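Local coordinates for protein 2-dehydro-3-deoxy-D-arabinonate dehydratase (Sulfolobus solfataricus, PDB 2Q1D) that catalyses the magnesium-dependent dehydration of 2-dehydro-3-deoxy-D-arabinonate to 2,5-dioxopentanoate in a pentose oxidation pathway, at residues F116-P121 / Q180-A185; E75-G80 / D248-T253. All coordinates share one frame; numbering follows the deposited sequence.

The two contacts meet at the same active site, their centres about 11 Å apart. Contact 2 pairs strand 76-80 with strand 250-253 in parallel; on its other edge strand 76-80 takes strand 114-119 as an antiparallel neighbour, and that strand carries half of contact 1. The bonds Phe-116 O to Gly-78 N and Lys-118 N to Val-76 O, both probable hydrogen bonds, join them. Along the chain 75-80 comes first, then both segments of contact 1, then 248-253, so contact 2 brackets contact 1. Both reach the bound 2,5-dioxopentanoic acid with some residues and the second subunit with others, so these strands run between product pocket and subunit interface.

Contact 1: residues F116-P121 / Q180-A185; sequences FFKATP and QSKIYA. With DO4 (2,5-dioxopentanoic acid), chain C.
Lys-182 lays its methylene CD obliquely against the Phe-116 ring, 3.7 Å from CE1, the two side chains crossing at about a right angle. Bent at chi2 (-79°) and extended beyond it, the lysine chain carries NZ to the keto oxygen O5 of the bound product, 2,5-dioxopentanoic acid, in a hydrogen bond of 2.9 Å. Phe-116 borders the same oxygen, its CE2 lying 3.7 Å from O5. Lys-118 reaches the other segment with NZ, which is hydrogen-bonded to the carbonyl O of Lys-182, although the modelled length is too short to be trusted. Next along, Ile-183 packs its CD1 at the edge of the Phe-117 ring, near the ring plane and 3.9 Å from CD1 of Phe-117. Strand 114-119 and the end of helix 178-182 thus line one side of the metal-dependent site of this FAH-family enzyme. Lys-118 and Ala-119 both face Val-76, a classic beta bulge in the strand. Asp-164, a magnesium ligand, is salt-bridged to NZ of both lysines, the modelled length to Lys-182 being doubtful. A methionine in place of Lys-182 would probably leave O5 without this donor. Further out, Ser-166 OG also bonds Lys-182 NZ, Val-165 O and Cys-187 O take bonds from Lys-118 NZ, and the Phe-117 ring stacks on Phe-117 of the second subunit.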
loop_
_atom_site.group_PDB
_atom_site.type_symbol
_atom_site.label_atom_id
_atom_site.label_comp_id
_atom_site.label_asym_id
_atom_site.label_seq_id
_atom_site.Cartn_x
_atom_site.Cartn_y
_atom_site.Cartn_z
ATOM N N PHE A 116 20.835 27.232 2.488
ATOM C CA PHE A 116 20.877 26.539 1.198
ATOM C C PHE A 116 20.273 25.147 1.284
ATOM O O PHE A 116 20.244 24.529 2.356
ATOM C CB PHE A 116 22.314 26.476 0.629
ATOM C CG PHE A 116 23.280 25.698 1.498
ATOM C CD1 PHE A 116 23.479 24.341 1.291
ATOM C CD2 PHE A 116 23.969 26.330 2.543
ATOM C CE1 PHE A 116 24.360 23.631 2.112
ATOM C CE2 PHE A 116 24.843 25.634 3.365
ATOM C CZ PHE A 116 25.044 24.285 3.154
ATOM N N PHE A 117 19.795 24.653 0.149
ATOM C CA PHE A 117 19.340 23.280 0.068
ATOM C C PHE A 117 20.569 22.361 0.022
ATOM O O PHE A 117 21.449 22.546 -0.838
ATOM C CB PHE A 117 18.467 23.071 -1.165
ATOM C CG PHE A 117 17.773 21.752 -1.195
ATOM C CD1 PHE A 117 18.211 20.736 -2.051
ATOM C CD2 PHE A 117 16.696 21.503 -0.367
ATOM C CE1 PHE A 117 17.568 19.478 -2.093
ATOM C CE2 PHE A 117 16.049 20.264 -0.394
ATOM C CZ PHE A 117 16.491 19.245 -1.266
ATOM N N LYS A 118 20.619 21.384 0.933
ATOM C CA LYS A 118 21.742 20.441 1.009
ATOM C C LYS A 118 21.530 19.099 0.292
ATOM O O LYS A 118 22.323 18.752 -0.594
ATOM C CB LYS A 118 22.191 20.209 2.462
ATOM C CG LYS A 118 23.382 19.243 2.614
ATOM C CD LYS A 118 24.578 19.584 1.705
ATOM C CE LYS A 118 25.657 18.513 1.807
ATOM N NZ LYS A 118 26.774 18.659 0.814
ATOM N N ALA A 119 20.489 18.346 0.670
ATOM C CA ALA A 119 20.274 17.008 0.080
ATOM C C ALA A 119 18.850 16.436 0.164
ATOM O O ALA A 119 18.005 16.916 0.941
ATOM C CB ALA A 119 21.255 16.016 0.692
ATOM N N THR A 120 18.612 15.402 -0.644
ATOM C CA THR A 120 17.432 14.548 -0.508
ATOM C C THR A 120 17.898 13.287 0.211
ATOM O O THR A 120 19.091 13.052 0.296
ATOM C CB THR A 120 16.833 14.167 -1.863
ATOM O OG1 THR A 120 17.869 13.656 -2.698
ATOM C CG2 THR A 120 16.213 15.370 -2.545
ATOM N N PRO A 121 16.961 12.470 0.736
ATOM C CA PRO A 121 17.374 11.328 1.558
ATOM C C PRO A 121 18.285 10.336 0.816
ATOM O O PRO A 121 19.203 9.775 1.413
ATOM C CB PRO A 121 16.034 10.659 1.938
ATOM C CG PRO A 121 15.071 11.112 0.910
ATOM C CD PRO A 121 15.491 12.516 0.584
ATOM N N GLN A 180 26.106 22.858 -7.179
ATOM C CA GLN A 180 26.898 21.760 -7.741
ATOM C C GLN A 180 27.931 21.314 -6.721
ATOM O O GLN A 180 28.224 20.127 -6.602
ATOM C CB GLN A 180 27.588 22.170 -9.047
ATOM C CG GLN A 180 26.636 22.465 -10.211
ATOM C CD GLN A 180 27.373 22.850 -11.498
ATOM O OE1 GLN A 180 28.070 22.024 -12.104
ATOM N NE2 GLN A 180 27.214 24.106 -11.927
ATOM N N SER A 181 28.447 22.273 -5.959
ATOM C CA SER A 181 29.453 21.987 -4.958
ATOM C C SER A 181 28.879 21.284 -3.737
ATOM O O SER A 181 29.614 20.620 -3.018
ATOM C CB SER A 181 30.144 23.276 -4.524
ATOM O OG SER A 181 29.647 23.729 -3.280
ATOM N N LYS A 182 27.572 21.421 -3.511
ATOM C CA LYS A 182 26.930 20.931 -2.278
ATOM C C LYS A 182 26.037 19.681 -2.413
ATOM O O LYS A 182 25.878 18.931 -1.445
ATOM C CB LYS A 182 26.137 22.062 -1.602
ATOM C CG LYS A 182 26.987 23.165 -0.959
ATOM C CD LYS A 182 27.541 22.742 0.390
ATOM C CE LYS A 182 28.237 23.891 1.047
ATOM N NZ LYS A 182 28.692 23.540 2.406
ATOM N N ILE A 183 25.465 19.463 -3.605
ATOM C CA ILE A 183 24.388 18.474 -3.807
ATOM C C ILE A 183 24.798 17.438 -4.823
ATOM O O ILE A 183 24.890 17.757 -5.996
ATOM C CB ILE A 183 23.067 19.158 -4.360
ATOM C CG1 ILE A 183 22.637 20.353 -3.486
ATOM C CG2 ILE A 183 21.923 18.133 -4.518
ATOM C CD1 ILE A 183 21.507 21.210 -4.089
ATOM N N TYR A 184 25.015 16.201 -4.383
ATOM C CA TYR A 184 25.378 15.075 -5.281
ATOM C C TYR A 184 25.379 13.769 -4.458
ATOM O O TYR A 184 25.378 13.807 -3.219
ATOM C CB TYR A 184 26.762 15.290 -5.956
ATOM C CG TYR A 184 27.862 15.538 -4.947
ATOM C CD1 TYR A 184 28.557 14.475 -4.380
ATOM C CD2 TYR A 184 28.176 16.825 -4.527
ATOM C CE1 TYR A 184 29.555 14.682 -3.427
ATOM C CE2 TYR A 184 29.170 17.052 -3.571
ATOM C CZ TYR A 184 29.859 15.969 -3.020
ATOM O OH TYR A 184 30.842 16.160 -2.059
ATOM N N ALA A 185 25.395 12.618 -5.127
ATOM C CA ALA A 185 25.324 11.352 -4.409
ATOM C C ALA A 185 26.445 11.273 -3.373
ATOM O O ALA A 185 27.615 11.438 -3.709
ATOM C CB ALA A 185 25.403 10.195 -5.372
HETATM O O3 DO4 C . 29.707 28.597 1.146
HETATM C C5 DO4 C . 28.705 28.625 1.840
HETATM C C4 DO4 C . 28.412 27.464 2.759
HETATM C C3 DO4 C . 28.946 27.771 4.153
HETATM C C2 DO4 C . 28.817 26.528 4.997
HETATM O O5 DO4 C . 28.372 25.497 4.510
HETATM C C1 DO4 C . 29.215 26.522 6.402
HETATM O O1 DO4 C . 29.663 27.568 6.932
HETATM O O2 DO4 C . 29.082 25.446 7.036
#

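Contact 2: residues E75-G80 / D248-T253; sequences EVWGSG and DGTILT. With DO4 (2,5-dioxopentanoic acid), chain C.
Trp-77 and Leu-252 share one face of the parallel strand pair, where CB of the tryptophan meets CD1 of the leucine at 4.0 Å. Leucine CG stands anti to the backbone N (chi1 179°), and from there CD1 turns back to lie 3.5 Å from Trp-77 O. CG2 of Thr-250 comes obliquely to CD1 of the indole, 4.1 Å away. At its edge the ring is fixed by Glu-75: NE1 points almost straight at OE1 (3.1 Å, 176°), with the carboxylate oxygen in the indole plane and met on its anti side, NE1 some 20° out of the carboxylate plane. The other oxygen, OE2, forms a salt bridge with Arg-123 of the second subunit, so the glutamate ties the indole to the interface. Val-76, Ile-251 and Thr-253 occupy the opposite face, where CG1 of Val-76 lies 4.2 Å from CB of Ile-251 and Met-162 packs on all three. Thr-253 sets its CG2 beside Gly-78, 3.6 Å from CA, while its OG1 bonds to OE2 of Glu-145, a magnesium ligand; the threonine is thus a second-shell residue of the metal site. Backbone bonds alternate between the strands, from Ile-251 N to Glu-75 O through to Ser-79 N to Thr-253 O. Gly-80 CA then passes 3.6 Å from C3 of 2,5-dioxopentanoic acid, so this parallel pair, flanked by antiparallel strands 114-119 and 144-150, delivers strand 76-80 to the product pocket of the FAH-family domain.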
loop_
_atom_site.group_PDB
_atom_site.type_symbol
_atom_site.label_atom_id
_atom_site.label_comp_id
_atom_site.label_asym_id
_atom_site.label_seq_id
_atom_site.Cartn_x
_atom_site.Cartn_y
_atom_site.Cartn_z
ATOM N N GLU A 75 14.005 16.134 3.598
ATOM C CA GLU A 75 14.800 17.261 3.091
ATOM C C GLU A 75 15.934 17.603 4.051
ATOM O O GLU A 75 15.746 17.623 5.275
ATOM C CB GLU A 75 13.933 18.509 2.900
ATOM C CG GLU A 75 12.847 18.355 1.846
ATOM C CD GLU A 75 11.945 19.573 1.690
ATOM O OE1 GLU A 75 12.270 20.675 2.219
ATOM O OE2 GLU A 75 10.907 19.406 1.015
ATOM N N VAL A 76 17.109 17.882 3.483
ATOM C CA VAL A 76 18.252 18.395 4.253
ATOM C C VAL A 76 18.600 19.801 3.758
ATOM O O VAL A 76 18.728 20.020 2.556
ATOM C CB VAL A 76 19.498 17.452 4.193
ATOM C CG1 VAL A 76 20.526 17.871 5.224
ATOM C CG2 VAL A 76 19.105 16.018 4.459
ATOM N N TRP A 77 18.727 20.736 4.698
ATOM C CA TRP A 77 19.046 22.136 4.411
ATOM C C TRP A 77 20.266 22.530 5.226
ATOM O O TRP A 77 20.445 22.065 6.369
ATOM C CB TRP A 77 17.887 23.069 4.809
ATOM C CG TRP A 77 16.691 22.989 3.905
ATOM C CD1 TRP A 77 15.712 22.038 3.922
ATOM C CD2 TRP A 77 16.349 23.898 2.856
ATOM N NE1 TRP A 77 14.785 22.294 2.944
ATOM C CE2 TRP A 77 15.153 23.431 2.274
ATOM C CE3 TRP A 77 16.939 25.057 2.347
ATOM C CZ2 TRP A 77 14.542 24.078 1.210
ATOM C CZ3 TRP A 77 16.327 25.701 1.296
ATOM C CH2 TRP A 77 15.142 25.209 0.738
ATOM N N GLY A 78 21.067 23.430 4.659
ATOM C CA GLY A 78 22.250 23.930 5.338
ATOM C C GLY A 78 22.256 25.412 5.647
ATOM O O GLY A 78 21.668 26.224 4.924
ATOM N N SER A 79 22.944 25.750 6.731
ATOM C CA SER A 79 23.236 27.131 7.085
ATOM C C SER A 79 24.716 27.447 6.821
ATOM O O SER A 79 25.593 26.576 6.959
ATOM C CB SER A 79 22.919 27.365 8.558
ATOM O OG SER A 79 22.197 28.568 8.737
ATOM N N GLY A 80 24.985 28.698 6.449
ATOM C CA GLY A 80 26.345 29.154 6.150
ATOM C C GLY A 80 26.837 30.316 6.999
ATOM O O GLY A 80 26.073 31.236 7.321
ATOM N N ASP A 248 7.929 16.973 8.150
ATOM C CA ASP A 248 8.402 16.431 9.424
ATOM C C ASP A 248 9.652 15.591 9.202
ATOM O O ASP A 248 9.680 14.728 8.308
ATOM C CB ASP A 248 7.330 15.561 10.101
ATOM C CG ASP A 248 6.143 16.359 10.611
ATOM O OD1 ASP A 248 6.319 17.553 10.964
ATOM O OD2 ASP A 248 5.034 15.780 10.676
ATOM N N GLY A 249 10.677 15.852 10.014
ATOM C CA GLY A 249 11.906 15.075 9.972
ATOM C C GLY A 249 13.011 15.719 9.155
ATOM O O GLY A 249 14.072 15.140 8.975
ATOM N N THR A 250 12.756 16.919 8.654
ATOM C CA THR A 250 13.760 17.707 7.975
ATOM C C THR A 250 15.004 17.880 8.866
ATOM O O THR A 250 14.895 18.051 10.095
ATOM C CB THR A 250 13.151 19.070 7.549
ATOM O OG1 THR A 250 12.303 18.860 6.422
ATOM C CG2 THR A 250 14.196 20.082 7.157
ATOM N N ILE A 251 16.185 17.801 8.244
ATOM C CA ILE A 251 17.415 18.145 8.928
ATOM C C ILE A 251 17.948 19.511 8.479
ATOM O O ILE A 251 18.108 19.775 7.277
ATOM C CB ILE A 251 18.492 17.032 8.809
ATOM C CG1 ILE A 251 18.001 15.750 9.493
ATOM C CG2 ILE A 251 19.820 17.484 9.456
ATOM C CD1 ILE A 251 18.835 14.497 9.212
ATOM N N LEU A 252 18.180 20.377 9.466
ATOM C CA LEU A 252 18.933 21.611 9.270
ATOM C C LEU A 252 20.330 21.476 9.852
ATOM O O LEU A 252 20.491 21.228 11.055
ATOM C CB LEU A 252 18.241 22.800 9.942
ATOM C CG LEU A 252 18.995 24.129 9.802
ATOM C CD1 LEU A 252 19.042 24.574 8.348
ATOM C CD2 LEU A 252 18.381 25.215 10.652
ATOM N N THR A 253 21.336 21.651 9.004
ATOM C CA THR A 253 22.717 21.601 9.472
ATOM C C THR A 253 23.241 23.025 9.678
ATOM O O THR A 253 23.246 23.853 8.755
ATOM C CB THR A 253 23.646 20.702 8.578
ATOM O OG1 THR A 253 24.981 20.724 9.093
ATOM C CG2 THR A 253 23.675 21.153 7.146
HETATM O O3 DO4 C . 29.707 28.597 1.146
HETATM C C5 DO4 C . 28.705 28.625 1.840
HETATM C C4 DO4 C . 28.412 27.464 2.759
HETATM C C3 DO4 C . 28.946 27.771 4.153
HETATM C C2 DO4 C . 28.817 26.528 4.997
HETATM O O5 DO4 C . 28.372 25.497 4.510
HETATM C C1 DO4 C . 29.215 26.522 6.402
HETATM O O1 DO4 C . 29.663 27.568 6.932
HETATM O O2 DO4 C . 29.082 25.446 7.036
#